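Local structure of alpha-1,2-Mannosidase (Trichoderma reesei, 1HCU) at residues W240-D245 and L308-G312; G314-L318 and S397-A401. The protein probably trims alpha-1,2-linked mannose residues from the high-mannose N-glycans of glycoproteins, as a calcium-dependent glycoside hydrolase of family 47. All blocks are in the same frame, centred on the assembly; numbering follows the deposited sequence.

Interaction 1: residues W240-D245 and L308-G312; sequences WSGLMD and LASFG
Ser241 and Ala309 bring two loops close, their CA atoms 4.6 Å apart, yet no direct hydrogen bond crosses between the backbones. The first loop is folded on itself instead: Ser241 O takes the N-H groups of both Met244 and Asp245, with Asp245 N at 2.8 Å. Trp240 O does the bridging, receiving a CA-H...O contact from Ala309 CA at 3.3 Å (143° at the hydrogen). The small methyl of Ala309 lets the chains come this near. The same oxygen lies in the plane of the Phe311 ring, 3.5 Å from CE2, where the aromatic rim carries slight positive charge. Phe311 also meets Trp240 and Asp245. Its CZ comes to the edge of the indole, 3.8 Å from Trp240 CE3, the two side chains crossing at about a right angle, while Asp245 CB comes obliquely to the ring, 3.6 Å from CE2. The backbone sets that CB against Phe311, and the first torsion of Asp245 (chi1 48°) turns the carboxylate off the ring, toward Leu308. There a water donates to Asp245 OD2 and, at 2.9 Å, to Leu308 O, tying the loops where no protein donor does. Leu308 points a methyl, CD1, at Gly242 N, 3.6 Å away. The Trp240 ring also stacks with that of Tyr248. Such loops lead into the helices of the (alpha/alpha)7 barrel of family 47 and line its active site: Asp245 is a predicted active-site residue, and Leu308 lies beside Glu393, another.

Interaction 2: residues G314-L318 and S397-A401; sequences GNFIL and SLYYA
The ring of Tyr400 lies against the backbone of Gly314: over one face sits Gly314 O, 3.6 Å above the plane and offset toward the rim, and Gly314 CA also packs on it, 3.6 Å from Tyr400 CG. Leu318 CB approaches the same ring obliquely, 4.0 Å from CE2, and Ile317 CG2 is likewise oblique to it. Any side chain at position 314 would run into the ring, since a CB there would clash with Tyr400 CD1; glycine suits the place because its bare backbone serves as the surface on which the phenol rests. Were Tyr400 an alanine, the face over Gly314 O and the neighbour of Leu318 CB would be gone, and a gap would probably open between the helices. The segments 314-318 and 397-401 run at 30° to each other, their axes 8.7 Å apart at the closest, consistent with two helices running the same way in the (alpha/alpha)7 barrel of family 47. Gly314 also supplies the polar link: its N-H points to Ser397 OG at 3.1 Å, with an angle of 145° at the hydrogen. Lying in the first turn of helix 312-323, this amide gains from a side-chain acceptor, and the hydroxyl probably donates to Ser310 O, so one small buried group serves both partners. Further along, Ile317 reaches across. Its chain is extended (chi2 168°), which carries CD1 to within 3.6 Å of Ala401 N and 4.0 Å of Tyr400 CB; the short Ala401 side chain accepts the methyl beside it. Helix 326-344 covers this end, with Ile333 touching both Ile317 and Ala401.

In the fold
Following the chain, strand 237-238 gives way to the loop 240-245, and helices 245-257 and 263-280 and strands of the antiparallel sheet pass before 308-312 returns to close interaction 1 over 62 intervening residues. Almost at once helix 312-323 opens interaction 2, which closes 78 residues later on helix 393-405, so the two contacts are in series and neither nests in nor crosses the other. Their centres lie 13 Å apart, and they also touch directly: Trp240 meets the ring of Phe316, and Ser310 O is probably hydrogen-bonded to Ser397 OG. Together they tie loops near the predicted active-site residues Asp245 and Glu393 to helices 312-323 and 393-405.

Interaction 1: residues W240-D245 and L308-G312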
ATOM      1  N   TRP A 240     -10.007   8.653   0.211  1.00 12.20           N
ATOM      2  CA  TRP A 240      -9.323   7.461  -0.262  1.00 12.84           C
ATOM      3  C   TRP A 240      -7.820   7.593  -0.015  1.00 14.25           C
ATOM      4  O   TRP A 240      -7.007   6.975  -0.700  1.00 14.28           O
ATOM      5  CB  TRP A 240      -9.613   7.206  -1.747  1.00 12.02           C
ATOM      6  CG  TRP A 240     -10.969   6.589  -1.962  1.00  9.46           C
ATOM      7  CD1 TRP A 240     -12.180   7.198  -1.802  1.00  8.88           C
ATOM      8  CD2 TRP A 240     -11.248   5.225  -2.302  1.00  9.14           C
ATOM      9  NE1 TRP A 240     -13.197   6.300  -2.016  1.00  7.92           N
ATOM     10  CE2 TRP A 240     -12.659   5.082  -2.324  1.00  8.67           C
ATOM     11  CE3 TRP A 240     -10.446   4.109  -2.586  1.00  8.12           C
ATOM     12  CZ2 TRP A 240     -13.290   3.866  -2.620  1.00  7.99           C
ATOM     13  CZ3 TRP A 240     -11.073   2.893  -2.882  1.00  8.93           C
ATOM     14  CH2 TRP A 240     -12.481   2.782  -2.896  1.00  9.75           C
ATOM     15  N   SER A 241      -7.449   8.401   0.975  1.00 14.72           N
ATOM     16  CA  SER A 241      -6.037   8.576   1.296  1.00 16.45           C
ATOM     17  C   SER A 241      -5.744   8.258   2.766  1.00 15.01           C
ATOM     18  O   SER A 241      -6.372   7.379   3.353  1.00 14.63           O
ATOM     19  CB  SER A 241      -5.570  10.000   0.947  1.00 15.87           C
ATOM     20  OG  SER A 241      -6.221  10.964   1.745  1.00 21.51           O
ATOM     21  N   GLY A 242      -4.780   8.963   3.349  1.00 14.66           N
ATOM     22  CA  GLY A 242      -4.407   8.719   4.732  1.00 15.52           C
ATOM     23  C   GLY A 242      -5.552   8.539   5.712  1.00 15.77           C
ATOM     24  O   GLY A 242      -6.553   9.252   5.650  1.00 16.28           O
ATOM     25  N   LEU A 243      -5.399   7.568   6.611  1.00 15.99           N
ATOM     26  CA  LEU A 243      -6.394   7.276   7.639  1.00 14.57           C
ATOM     27  C   LEU A 243      -7.626   6.482   7.212  1.00 13.99           C
ATOM     28  O   LEU A 243      -8.419   6.087   8.072  1.00 13.67           O
ATOM     29  CB  LEU A 243      -6.870   8.573   8.298  1.00 14.53           C
ATOM     30  CG  LEU A 243      -5.811   9.459   8.942  1.00 16.20           C
ATOM     31  CD1 LEU A 243      -6.498  10.717   9.440  1.00 15.37           C
ATOM     32  CD2 LEU A 243      -5.103   8.717  10.081  1.00 16.87           C
ATOM     33  N   MET A 244      -7.802   6.242   5.913  1.00 12.77           N
ATOM     34  CA  MET A 244      -8.973   5.498   5.448  1.00 11.81           C
ATOM     35  C   MET A 244      -8.713   4.583   4.254  1.00 12.03           C
ATOM     36  O   MET A 244      -9.286   3.494   4.167  1.00 14.31           O
ATOM     37  CB  MET A 244     -10.110   6.480   5.106  1.00 12.04           C
ATOM     38  CG  MET A 244     -11.411   5.835   4.620  1.00  9.53           C
ATOM     39  SD  MET A 244     -12.789   7.046   4.507  1.00 13.52           S
ATOM     40  CE  MET A 244     -13.248   7.205   6.257  1.00  8.07           C
ATOM     41  N   ASP A 245      -7.842   5.017   3.346  1.00 11.13           N
ATOM     42  CA  ASP A 245      -7.530   4.257   2.133  1.00  8.96           C
ATOM     43  C   ASP A 245      -7.550   2.728   2.194  1.00  9.58           C
ATOM     44  O   ASP A 245      -8.398   2.087   1.569  1.00 11.03           O
ATOM     45  CB  ASP A 245      -6.175   4.692   1.563  1.00 10.45           C
ATOM     46  CG  ASP A 245      -5.074   4.752   2.626  1.00 13.25           C
ATOM     47  OD1 ASP A 245      -5.191   4.091   3.689  1.00  9.89           O
ATOM     48  OD2 ASP A 245      -4.080   5.467   2.380  1.00 12.61           O
ATOM     49  N   LEU A 308      -1.101   9.138  -2.106  1.00 12.51           N
ATOM     50  CA  LEU A 308      -1.689   7.976  -1.424  1.00 14.86           C
ATOM     51  C   LEU A 308      -2.975   7.529  -2.110  1.00 14.77           C
ATOM     52  O   LEU A 308      -3.200   6.333  -2.303  1.00 13.15           O
ATOM     53  CB  LEU A 308      -1.981   8.283   0.057  1.00 13.26           C
ATOM     54  CG  LEU A 308      -0.792   8.433   1.016  1.00 15.69           C
ATOM     55  CD1 LEU A 308      -1.296   8.818   2.406  1.00 14.41           C
ATOM     56  CD2 LEU A 308      -0.004   7.126   1.078  1.00 15.14           C
ATOM     57  N   ALA A 309      -3.811   8.492  -2.489  1.00 14.85           N
ATOM     58  CA  ALA A 309      -5.078   8.169  -3.147  1.00 15.93           C
ATOM     59  C   ALA A 309      -4.910   7.620  -4.562  1.00 16.23           C
ATOM     60  O   ALA A 309      -5.868   7.115  -5.144  1.00 15.72           O
ATOM     61  CB  ALA A 309      -5.977   9.394  -3.182  1.00 13.92           C
ATOM     62  N   SER A 310      -3.706   7.701  -5.120  1.00 14.77           N
ATOM     63  CA  SER A 310      -3.523   7.213  -6.478  1.00 15.44           C
ATOM     64  C   SER A 310      -3.611   5.689  -6.588  1.00 14.56           C
ATOM     65  O   SER A 310      -3.615   5.146  -7.691  1.00 15.90           O
ATOM     66  CB  SER A 310      -2.194   7.706  -7.061  1.00 13.97           C
ATOM     67  OG  SER A 310      -1.091   7.101  -6.416  1.00 17.15           O
ATOM     68  N   PHE A 311      -3.688   5.000  -5.455  1.00 12.08           N
ATOM     69  CA  PHE A 311      -3.776   3.538  -5.456  1.00 11.25           C
ATOM     70  C   PHE A 311      -5.207   3.149  -5.845  1.00 11.59           C
ATOM     71  O   PHE A 311      -5.473   2.016  -6.241  1.00 10.43           O
ATOM     72  CB  PHE A 311      -3.478   2.980  -4.059  1.00 10.22           C
ATOM     73  CG  PHE A 311      -4.712   2.784  -3.217  1.00  8.50           C
ATOM     74  CD1 PHE A 311      -5.298   1.529  -3.106  1.00  9.11           C
ATOM     75  CD2 PHE A 311      -5.340   3.871  -2.615  1.00  9.16           C
ATOM     76  CE1 PHE A 311      -6.495   1.357  -2.413  1.00  8.60           C
ATOM     77  CE2 PHE A 311      -6.534   3.715  -1.925  1.00  8.56           C
ATOM     78  CZ  PHE A 311      -7.114   2.453  -1.823  1.00  9.97           C
ATOM     79  N   GLY A 312      -6.119   4.106  -5.712  1.00 12.54           N
ATOM     80  CA  GLY A 312      -7.517   3.872  -6.031  1.00 12.73           C
ATOM     81  C   GLY A 312      -7.764   3.231  -7.382  1.00 13.13           C
ATOM     82  O   GLY A 312      -8.570   2.305  -7.491  1.00 14.68           O
TER
HETATM   83  O   HOH W   1      -2.897   4.289  -0.269  1.00 12.57           O

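Interaction 2: residues G314-L318 and S397-A401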
ATOM      1  N   GLY A 314      -6.136   1.121  -9.193  1.00  9.01           N
ATOM      2  CA  GLY A 314      -5.956  -0.313  -9.199  1.00 10.59           C
ATOM      3  C   GLY A 314      -7.043  -1.014  -8.412  1.00 11.24           C
ATOM      4  O   GLY A 314      -7.469  -2.114  -8.781  1.00 11.66           O
ATOM      5  N   ASN A 315      -7.513  -0.385  -7.338  1.00  9.38           N
ATOM      6  CA  ASN A 315      -8.544  -1.017  -6.529  1.00 10.32           C
ATOM      7  C   ASN A 315      -9.871  -1.159  -7.277  1.00 10.66           C
ATOM      8  O   ASN A 315     -10.491  -2.223  -7.227  1.00 11.46           O
ATOM      9  CB  ASN A 315      -8.761  -0.256  -5.218  1.00 10.04           C
ATOM     10  CG  ASN A 315      -9.409  -1.119  -4.159  1.00 10.12           C
ATOM     11  OD1 ASN A 315      -8.895  -2.190  -3.823  1.00 12.05           O
ATOM     12  ND2 ASN A 315     -10.534  -0.670  -3.627  1.00  8.90           N
ATOM     13  N   PHE A 316     -10.304  -0.098  -7.965  1.00  8.45           N
ATOM     14  CA  PHE A 316     -11.548  -0.153  -8.732  1.00  9.88           C
ATOM     15  C   PHE A 316     -11.435  -1.200  -9.833  1.00  9.16           C
ATOM     16  O   PHE A 316     -12.396  -1.916 -10.126  1.00  9.24           O
ATOM     17  CB  PHE A 316     -11.881   1.213  -9.354  1.00 10.49           C
ATOM     18  CG  PHE A 316     -12.714   2.094  -8.465  1.00 11.45           C
ATOM     19  CD1 PHE A 316     -12.128   2.833  -7.440  1.00 10.03           C
ATOM     20  CD2 PHE A 316     -14.094   2.141  -8.621  1.00 11.43           C
ATOM     21  CE1 PHE A 316     -12.907   3.603  -6.585  1.00 11.50           C
ATOM     22  CE2 PHE A 316     -14.890   2.912  -7.768  1.00 10.89           C
ATOM     23  CZ  PHE A 316     -14.292   3.644  -6.746  1.00 12.42           C
ATOM     24  N   ILE A 317     -10.250  -1.272 -10.436  1.00  9.05           N
ATOM     25  CA  ILE A 317      -9.973  -2.240 -11.486  1.00  7.80           C
ATOM     26  C   ILE A 317     -10.097  -3.632 -10.887  1.00  9.22           C
ATOM     27  O   ILE A 317     -10.800  -4.485 -11.446  1.00 10.04           O
ATOM     28  CB  ILE A 317      -8.548  -2.045 -12.080  1.00  7.43           C
ATOM     29  CG1 ILE A 317      -8.530  -0.801 -12.969  1.00  6.25           C
ATOM     30  CG2 ILE A 317      -8.127  -3.271 -12.878  1.00  8.57           C
ATOM     31  CD1 ILE A 317      -7.152  -0.346 -13.370  1.00  2.87           C
ATOM     32  N   LEU A 318      -9.443  -3.860  -9.747  1.00  7.49           N
ATOM     33  CA  LEU A 318      -9.520  -5.167  -9.096  1.00  8.28           C
ATOM     34  C   LEU A 318     -10.971  -5.563  -8.864  1.00 10.15           C
ATOM     35  O   LEU A 318     -11.374  -6.692  -9.165  1.00 12.65           O
ATOM     36  CB  LEU A 318      -8.786  -5.159  -7.764  1.00  7.60           C
ATOM     37  CG  LEU A 318      -8.875  -6.466  -6.970  1.00  8.00           C
ATOM     38  CD1 LEU A 318      -8.462  -7.657  -7.841  1.00  7.87           C
ATOM     39  CD2 LEU A 318      -7.980  -6.362  -5.757  1.00  6.92           C
ATOM     40  N   SER A 397      -1.262   1.415  -9.603  1.00 10.00           N
ATOM     41  CA  SER A 397      -2.436   1.559 -10.448  1.00 12.25           C
ATOM     42  C   SER A 397      -2.152   1.321 -11.928  1.00 12.41           C
ATOM     43  O   SER A 397      -2.965   0.710 -12.620  1.00 11.59           O
ATOM     44  CB  SER A 397      -3.088   2.923 -10.222  1.00 11.25           C
ATOM     45  OG  SER A 397      -3.667   2.959  -8.929  1.00 10.61           O
ATOM     46  N   LEU A 398      -1.002   1.786 -12.407  1.00 12.29           N
ATOM     47  CA  LEU A 398      -0.640   1.578 -13.796  1.00 12.48           C
ATOM     48  C   LEU A 398      -0.524   0.078 -14.037  1.00 14.16           C
ATOM     49  O   LEU A 398      -0.959  -0.433 -15.072  1.00 16.80           O
ATOM     50  CB  LEU A 398       0.690   2.263 -14.112  1.00 12.30           C
ATOM     51  CG  LEU A 398       0.649   3.796 -14.081  1.00 13.85           C
ATOM     52  CD1 LEU A 398       2.071   4.344 -14.148  1.00 12.01           C
ATOM     53  CD2 LEU A 398      -0.194   4.311 -15.245  1.00  9.04           C
ATOM     54  N   TYR A 399       0.057  -0.631 -13.076  1.00 12.88           N
ATOM     55  CA  TYR A 399       0.206  -2.070 -13.199  1.00 12.57           C
ATOM     56  C   TYR A 399      -1.157  -2.740 -13.402  1.00 13.99           C
ATOM     57  O   TYR A 399      -1.331  -3.509 -14.349  1.00 15.29           O
ATOM     58  CB  TYR A 399       0.924  -2.638 -11.968  1.00 11.27           C
ATOM     59  CG  TYR A 399       0.865  -4.142 -11.865  1.00 13.35           C
ATOM     60  CD1 TYR A 399       0.041  -4.757 -10.923  1.00 13.34           C
ATOM     61  CD2 TYR A 399       1.598  -4.956 -12.730  1.00 10.66           C
ATOM     62  CE1 TYR A 399      -0.057  -6.137 -10.848  1.00 12.52           C
ATOM     63  CE2 TYR A 399       1.504  -6.346 -12.662  1.00 10.37           C
ATOM     64  CZ  TYR A 399       0.675  -6.927 -11.720  1.00 12.11           C
ATOM     65  OH  TYR A 399       0.551  -8.300 -11.653  1.00 13.76           O
ATOM     66  N   TYR A 400      -2.126  -2.444 -12.533  1.00 13.96           N
ATOM     67  CA  TYR A 400      -3.459  -3.034 -12.675  1.00 13.12           C
ATOM     68  C   TYR A 400      -4.089  -2.689 -14.025  1.00 15.17           C
ATOM     69  O   TYR A 400      -4.725  -3.549 -14.655  1.00 16.11           O
ATOM     70  CB  TYR A 400      -4.406  -2.566 -11.567  1.00 11.20           C
ATOM     71  CG  TYR A 400      -4.250  -3.285 -10.246  1.00 10.69           C
ATOM     72  CD1 TYR A 400      -3.370  -2.811  -9.273  1.00  8.89           C
ATOM     73  CD2 TYR A 400      -5.002  -4.434  -9.958  1.00 10.81           C
ATOM     74  CE1 TYR A 400      -3.242  -3.453  -8.046  1.00  8.81           C
ATOM     75  CE2 TYR A 400      -4.880  -5.089  -8.730  1.00 10.82           C
ATOM     76  CZ  TYR A 400      -3.997  -4.587  -7.778  1.00  9.79           C
ATOM     77  OH  TYR A 400      -3.888  -5.191  -6.551  1.00 11.11           O
ATOM     78  N   ALA A 401      -3.923  -1.435 -14.458  1.00 14.02           N
ATOM     79  CA  ALA A 401      -4.474  -0.978 -15.736  1.00 13.43           C
ATOM     80  C   ALA A 401      -3.968  -1.860 -16.882  1.00 13.61           C
ATOM     81  O   ALA A 401      -4.743  -2.264 -17.762  1.00 14.41           O
ATOM     82  CB  ALA A 401      -4.103   0.481 -15.983  1.00 12.36           C
TER